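Local coordinates for putative N-acetylmuramoyl-L-alanine amidase (Enterococcus phage phiM1EF22, PDB 7D55) that forms the tetrameric cell-binding domain of a phage endolysin, which probably anchors the enzyme to the enterococcal cell wall for peptidoglycan cleavage, at the interface of chains A and B. Sequence-based numbering; all coordinates share one arbitrary frame. Chains: chain A/B, Putative N-acetylmuramoyl-L-alanine amidase.

Contact 1: the interface of chains A and B. Residues chain A 2, 27, 45, 48-49, 52; chain B 1-3, 58, 60, 65, 75, 78-79.
Helix 39-53 of chain A lies against the N-terminal segment of chain B in this subunit interface of the tetrameric cell-binding domain, and the start of chain B, B:Met1, is its plug. The side chain of B:Met1 leaves with CG anti to its own carbonyl carbon, runs straight through chi2 (-175°) and bends at chi3 (63°). The CG of B:Met1 sits over the centre of one face of the A:Tyr2 ring, 3.9 Å from the centroid, a CH-pi contact in which the two side chains cross obliquely. Farther out, B:Met1 SD meets the tip of the A:Phe27 ring, 3.8 Å from CZ, and the bend turns the CE methyl towards A:Ile45 and A:Ile48. Both B:Met1 and A:Tyr2 are poorly ordered, so their ring contact is approximate and the weak bond from the B:Met1 amino nitrogen to the tyrosine hydroxyl carries little weight.

A firmer polar clamp sits at A:Asn52. The amide A:Asn52 ND2 donates to the backbone O of B:Tyr2 at 2.9 Å, nearly straight (165° at H) and aimed at a lone pair in the carbonyl plane. A:Asn52 ND2 also donates to A:Ile48 O at 2.9 Å, but from above that carbonyl plane. Both acceptors lie close to the amide plane, which fixes the rotation of the amide.

Towards helix 71-78, A:Ile48 pushes its CG1 branch into chain B: CD1 packs 3.6 Å from B:Leu75 CD1, crossing at about a right angle, while CG1 lies 3.4 Å from the B:Tyr60 hydroxyl OH. B:Trp65 backs B:Tyr60 by covering a ring face. A:Ile45 crosses B:Val78 obliquely, its CG1 and CD1 against the two valine methyls. The site thus joins the middle and C-terminal end of helix 39-53, with strand 22-28 beside it, to chain B's N-terminus, strand 59-60 and helix 71-78.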
loop_
_atom_site.group_PDB
_atom_site.type_symbol
_atom_site.label_atom_id
_atom_site.label_comp_id
_atom_site.label_asym_id
_atom_site.label_seq_id
_atom_site.Cartn_x
_atom_site.Cartn_y
_atom_site.Cartn_z
ATOM N N TYR A 2 1.018 9.511 -2.948
ATOM C CA TYR A 2 -0.202 9.987 -2.322
ATOM C C TYR A 2 -0.578 11.311 -2.958
ATOM O O TYR A 2 0.286 12.075 -3.393
ATOM C CB TYR A 2 0.023 10.223 -0.835
ATOM C CG TYR A 2 0.403 8.974 -0.088
ATOM C CD1 TYR A 2 -0.569 8.160 0.478
ATOM C CD2 TYR A 2 1.740 8.599 0.038
ATOM C CE1 TYR A 2 -0.225 7.008 1.151
ATOM C CE2 TYR A 2 2.093 7.446 0.711
ATOM C CZ TYR A 2 1.106 6.655 1.265
ATOM O OH TYR A 2 1.444 5.506 1.942
ATOM N N PHE A 27 -8.885 11.067 -2.082
ATOM C CA PHE A 27 -7.577 10.725 -1.542
ATOM C C PHE A 27 -7.070 9.498 -2.285
ATOM O O PHE A 27 -7.754 8.473 -2.343
ATOM C CB PHE A 27 -7.695 10.410 -0.047
ATOM C CG PHE A 27 -6.460 9.804 0.548
ATOM C CD1 PHE A 27 -5.243 10.465 0.464
ATOM C CD2 PHE A 27 -6.528 8.602 1.245
ATOM C CE1 PHE A 27 -4.103 9.916 1.029
ATOM C CE2 PHE A 27 -5.398 8.046 1.815
ATOM C CZ PHE A 27 -4.179 8.712 1.714
ATOM N N ILE A 45 -5.223 13.623 6.995
ATOM C CA ILE A 45 -4.346 13.129 5.933
ATOM C C ILE A 45 -3.141 14.049 5.781
ATOM O O ILE A 45 -1.991 13.592 5.690
ATOM C CB ILE A 45 -5.121 13.023 4.608
ATOM C CG1 ILE A 45 -6.156 11.897 4.658
ATOM C CG2 ILE A 45 -4.155 12.820 3.430
ATOM C CD1 ILE A 45 -7.166 11.986 3.522
ATOM N N ILE A 48 -0.699 13.651 8.864
ATOM C CA ILE A 48 0.070 12.410 8.879
ATOM C C ILE A 48 1.103 12.420 7.766
ATOM O O ILE A 48 2.255 12.020 7.966
ATOM C CB ILE A 48 -0.863 11.190 8.778
ATOM C CG1 ILE A 48 -1.768 11.093 10.012
ATOM C CG2 ILE A 48 -0.047 9.905 8.605
ATOM C CD1 ILE A 48 -2.926 10.144 9.807
ATOM N N TYR A 49 0.711 12.878 6.576
ATOM C CA TYR A 49 1.672 12.939 5.482
ATOM C C TYR A 49 2.852 13.830 5.854
ATOM O O TYR A 49 4.015 13.469 5.633
ATOM C CB TYR A 49 0.997 13.434 4.202
ATOM C CG TYR A 49 1.915 13.419 3.001
ATOM C CD1 TYR A 49 2.847 14.428 2.803
ATOM C CD2 TYR A 49 1.853 12.387 2.073
ATOM C CE1 TYR A 49 3.697 14.418 1.716
ATOM C CE2 TYR A 49 2.695 12.374 0.978
ATOM C CZ TYR A 49 3.610 13.399 0.807
ATOM O OH TYR A 49 4.450 13.405 -0.270
ATOM N N ASN A 52 5.255 12.224 8.284
ATOM C CA ASN A 52 6.090 11.198 7.675
ATOM C C ASN A 52 7.155 11.799 6.775
ATOM O O ASN A 52 8.303 11.347 6.777
ATOM C CB ASN A 52 5.217 10.256 6.858
ATOM C CG ASN A 52 4.620 9.157 7.697
ATOM O OD1 ASN A 52 5.250 8.124 7.911
ATOM N ND2 ASN A 52 3.410 9.374 8.191
ATOM N N MET B 1 2.673 6.917 4.191
ATOM C CA MET B 1 1.788 7.400 5.246
ATOM C C MET B 1 1.516 6.331 6.286
ATOM O O MET B 1 0.605 5.519 6.144
ATOM C CB MET B 1 0.468 7.893 4.670
ATOM C CG MET B 1 0.547 9.307 4.143
ATOM S SD MET B 1 -1.066 9.874 3.628
ATOM C CE MET B 1 -1.937 9.840 5.192
ATOM N N TYR B 2 2.312 6.357 7.340
ATOM C CA TYR B 2 2.220 5.393 8.420
ATOM C C TYR B 2 2.071 6.139 9.729
ATOM O O TYR B 2 2.611 7.234 9.899
ATOM C CB TYR B 2 3.501 4.562 8.498
ATOM C CG TYR B 2 3.774 3.843 7.210
ATOM C CD1 TYR B 2 3.202 2.606 6.958
ATOM C CD2 TYR B 2 4.571 4.414 6.230
ATOM C CE1 TYR B 2 3.419 1.952 5.773
ATOM C CE2 TYR B 2 4.796 3.765 5.039
ATOM C CZ TYR B 2 4.219 2.534 4.819
ATOM O OH TYR B 2 4.437 1.878 3.632
ATOM N N CYS B 3 1.342 5.541 10.662
ATOM C CA CYS B 3 1.370 6.075 12.015
ATOM C C CYS B 3 0.860 5.024 12.983
ATOM O O CYS B 3 0.238 4.031 12.592
ATOM C CB CYS B 3 0.558 7.369 12.136
ATOM S SG CYS B 3 -1.217 7.169 11.887
ATOM N N PRO B 58 5.489 8.223 13.169
ATOM C CA PRO B 58 4.592 9.151 13.868
ATOM C C PRO B 58 3.660 8.393 14.803
ATOM O O PRO B 58 3.118 7.342 14.453
ATOM C CB PRO B 58 3.820 9.820 12.727
ATOM C CG PRO B 58 4.774 9.770 11.571
ATOM C CD PRO B 58 5.478 8.442 11.708
ATOM N N TYR B 60 0.485 9.160 17.629
ATOM C CA TYR B 60 -0.457 10.093 18.228
ATOM C C TYR B 60 -0.902 9.521 19.561
ATOM O O TYR B 60 -1.479 8.433 19.610
ATOM C CB TYR B 60 -1.654 10.313 17.312
ATOM C CG TYR B 60 -1.286 10.993 16.028
ATOM C CD1 TYR B 60 -0.893 10.259 14.919
ATOM C CD2 TYR B 60 -1.319 12.376 15.931
ATOM C CE1 TYR B 60 -0.552 10.886 13.742
ATOM C CE2 TYR B 60 -0.987 13.021 14.759
ATOM C CZ TYR B 60 -0.607 12.274 13.668
ATOM O OH TYR B 60 -0.276 12.916 12.496
ATOM N N TRP B 65 -5.213 12.744 20.562
ATOM C CA TRP B 65 -6.393 12.085 20.016
ATOM C C TRP B 65 -7.091 11.368 21.158
ATOM O O TRP B 65 -6.514 10.461 21.769
ATOM C CB TRP B 65 -6.007 11.052 18.959
ATOM C CG TRP B 65 -5.443 11.602 17.689
ATOM C CD1 TRP B 65 -5.039 12.886 17.439
ATOM C CD2 TRP B 65 -5.232 10.870 16.476
ATOM N NE1 TRP B 65 -4.586 12.994 16.143
ATOM C CE2 TRP B 65 -4.698 11.772 15.530
ATOM C CE3 TRP B 65 -5.454 9.543 16.095
ATOM C CZ2 TRP B 65 -4.373 11.384 14.228
ATOM C CZ3 TRP B 65 -5.134 9.163 14.810
ATOM C CH2 TRP B 65 -4.594 10.080 13.892
ATOM N N LEU B 75 -9.398 9.472 10.611
ATOM C CA LEU B 75 -8.421 8.602 9.966
ATOM C C LEU B 75 -9.059 7.288 9.548
ATOM O O LEU B 75 -8.806 6.790 8.446
ATOM C CB LEU B 75 -7.249 8.341 10.913
ATOM C CG LEU B 75 -6.200 7.387 10.346
ATOM C CD1 LEU B 75 -5.671 7.943 9.020
ATOM C CD2 LEU B 75 -5.059 7.167 11.320
ATOM N N VAL B 78 -10.979 7.432 6.237
ATOM C CA VAL B 78 -10.187 7.441 5.012
ATOM C C VAL B 78 -9.308 6.206 4.853
ATOM O O VAL B 78 -8.922 5.876 3.722
ATOM C CB VAL B 78 -9.384 8.746 4.857
ATOM C CG1 VAL B 78 -10.331 9.939 4.825
ATOM C CG2 VAL B 78 -8.376 8.895 5.975
ATOM N N CYS B 79 -8.983 5.519 5.947
ATOM C CA CYS B 79 -8.208 4.277 5.927
ATOM C C CYS B 79 -8.977 3.278 6.778
ATOM O O CYS B 79 -8.731 3.158 7.987
ATOM C CB CYS B 79 -6.809 4.493 6.493
ATOM S SG CYS B 79 -5.839 5.665 5.556
#

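Contact 2: the interface of chains A and B. Residues chain A 38, 40-41, 44; chain B 71, 74-75, 77-78.
Two helices meet here in the subunit interface of the tetrameric cell-binding domain: the N-terminal part of helix 39-53 of chain A and helix 71-78 of chain B, with B:Arg74 lying across the seam. The tight part is the stack of its guanidinium on the A:His38 imidazole. The two planes are 15° apart, and B:Arg74 NH1 stands over the centre of one face of the A:His38 ring, 3.4 Å from its centroid, a cation-pi contact. The arginine chain bends at chi2 (-57°) and then runs extended, bringing the group flat onto the ring while its CG and CD pass alongside A:Asp40 CB. Its own chain grips the A:His38 ring near the edge: the backbone N of A:Asp40 donates to A:His38 ND1 at 2.9 Å, somewhat tilted from the ring plane. That bond makes ND1 an acceptor and so would place any proton of a neutral ring on NE2.

B:Trp71 adds a rim to the packed side. It meets A:Asp40 edge on, B:Trp71 CZ3 lying 3.4 Å from the backbone O of A:Asp40, which is in the indole plane, and CB of A:Val44 lies 4.0 Å from B:Trp71 CE3. A:Val44 CG1, in the crowded position between its backbone N and carbonyl carbon, rests on the backbone of B:Leu75.

The looser side is wet. The extended A:Glu41 passes B:Thr77 at about a right angle, OE1 being 3.5 Å from the CG2 methyl, and its polar link is through water: water 1 is 2.6 Å from A:Glu41 OE1 and 3.1 Å from B:Arg74 NH1, lying in the guanidinium plane, and B:Thr77 OG1 lies at a longer distance from it. The carboxylates of A:Asp40 and A:Glu41 do not touch the guanidinium, though they may favour its charge at longer range. The site sits where the turn after strand 33-36 enters helix 39-53, set against one side of helix 71-78.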
loop_
_atom_site.group_PDB
_atom_site.type_symbol
_atom_site.label_atom_id
_atom_site.label_comp_id
_atom_site.label_asym_id
_atom_site.label_seq_id
_atom_site.Cartn_x
_atom_site.Cartn_y
_atom_site.Cartn_z
ATOM N N HIS A 38 -15.248 15.227 4.693
ATOM C CA HIS A 38 -15.299 16.111 5.835
ATOM C C HIS A 38 -13.968 16.847 5.899
ATOM O O HIS A 38 -12.915 16.247 5.635
ATOM C CB HIS A 38 -15.519 15.318 7.127
ATOM C CG HIS A 38 -15.797 16.181 8.315
ATOM N ND1 HIS A 38 -14.795 16.776 9.048
ATOM C CD2 HIS A 38 -16.963 16.560 8.893
ATOM C CE1 HIS A 38 -15.330 17.481 10.029
ATOM N NE2 HIS A 38 -16.646 17.366 9.958
ATOM N N ASP A 40 -12.092 17.630 8.273
ATOM C CA ASP A 40 -11.112 17.074 9.192
ATOM C C ASP A 40 -10.521 15.760 8.702
ATOM O O ASP A 40 -9.453 15.363 9.185
ATOM C CB ASP A 40 -11.698 16.939 10.594
ATOM C CG ASP A 40 -11.772 18.268 11.323
ATOM O OD1 ASP A 40 -11.248 19.278 10.795
ATOM O OD2 ASP A 40 -12.357 18.304 12.423
ATOM N N GLU A 41 -11.185 15.081 7.760
ATOM C CA GLU A 41 -10.554 13.961 7.071
ATOM C C GLU A 41 -9.383 14.445 6.235
ATOM O O GLU A 41 -8.311 13.826 6.217
ATOM C CB GLU A 41 -11.563 13.245 6.175
ATOM C CG GLU A 41 -12.561 12.414 6.928
ATOM C CD GLU A 41 -13.754 12.011 6.080
ATOM O OE1 GLU A 41 -14.838 11.808 6.666
ATOM O OE2 GLU A 41 -13.613 11.889 4.842
ATOM N N VAL A 44 -6.501 15.429 8.681
ATOM C CA VAL A 44 -5.734 14.341 9.282
ATOM C C VAL A 44 -4.789 13.720 8.255
ATOM O O VAL A 44 -3.660 13.342 8.586
ATOM C CB VAL A 44 -6.660 13.311 9.964
ATOM C CG1 VAL A 44 -7.221 12.324 8.950
ATOM C CG2 VAL A 44 -5.923 12.587 11.089
ATOM N N TRP B 71 -9.776 12.291 16.568
ATOM C CA TRP B 71 -9.204 12.320 15.224
ATOM C C TRP B 71 -9.106 10.931 14.599
ATOM O O TRP B 71 -9.093 10.815 13.363
ATOM C CB TRP B 71 -7.821 12.977 15.268
ATOM C CG TRP B 71 -7.889 14.454 15.439
ATOM C CD1 TRP B 71 -7.792 15.161 16.615
ATOM C CD2 TRP B 71 -8.112 15.415 14.404
ATOM N NE1 TRP B 71 -7.930 16.508 16.358
ATOM C CE2 TRP B 71 -8.116 16.689 15.010
ATOM C CE3 TRP B 71 -8.287 15.323 13.017
ATOM C CZ2 TRP B 71 -8.302 17.865 14.274
ATOM C CZ3 TRP B 71 -8.464 16.498 12.284
ATOM C CH2 TRP B 71 -8.472 17.749 12.915
ATOM N N ARG B 74 -11.702 10.293 12.023
ATOM C CA ARG B 74 -11.429 10.810 10.686
ATOM C C ARG B 74 -10.463 9.906 9.939
ATOM O O ARG B 74 -10.667 9.604 8.756
ATOM C CB ARG B 74 -10.850 12.221 10.791
ATOM C CG ARG B 74 -11.641 13.187 11.659
ATOM C CD ARG B 74 -13.086 13.347 11.194
ATOM N NE ARG B 74 -13.822 14.262 12.064
ATOM C CZ ARG B 74 -15.118 14.530 11.943
ATOM N NH1 ARG B 74 -15.834 13.943 10.990
ATOM N NH2 ARG B 74 -15.703 15.374 12.784
ATOM N N LEU B 75 -9.398 9.472 10.611
ATOM C CA LEU B 75 -8.421 8.602 9.966
ATOM C C LEU B 75 -9.059 7.288 9.548
ATOM O O LEU B 75 -8.806 6.790 8.446
ATOM C CB LEU B 75 -7.249 8.341 10.913
ATOM C CG LEU B 75 -6.200 7.387 10.346
ATOM C CD1 LEU B 75 -5.671 7.943 9.020
ATOM C CD2 LEU B 75 -5.059 7.167 11.320
ATOM N N THR B 77 -12.075 6.730 8.724
ATOM C CA THR B 77 -12.953 6.885 7.572
ATOM C C THR B 77 -12.165 6.824 6.268
ATOM O O THR B 77 -12.619 6.218 5.290
ATOM C CB THR B 77 -13.726 8.201 7.671
ATOM O OG1 THR B 77 -14.491 8.206 8.887
ATOM C CG2 THR B 77 -14.666 8.341 6.499
ATOM N N VAL B 78 -10.979 7.432 6.237
ATOM C CA VAL B 78 -10.187 7.441 5.012
ATOM C C VAL B 78 -9.308 6.206 4.853
ATOM O O VAL B 78 -8.922 5.876 3.722
ATOM C CB VAL B 78 -9.384 8.746 4.857
ATOM C CG1 VAL B 78 -10.331 9.939 4.825
ATOM C CG2 VAL B 78 -8.376 8.895 5.975
HETATM O O HOH W 1 -15.093 11.422 9.254
#

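Contact 1 and contact 2 are neighbouring stretches of one interface, the centres of their C-alpha atoms about 9 Å apart. On chain A, both draw on helix 39-53: contact 2 takes its first turns, with the residue just before them, and contact 1 residues from the middle and C-terminal end. Chain B joins them through helix 71-78, where B:Leu75 and B:Val78 serve both. The character changes along the helix, from a charged, partly water-mediated start to an apolar core closed by an amide clamp. Because the A–B interface is not an exact two-fold, the two chains contribute different surfaces, one way in which four identical subunits can be assembled into the tetramer.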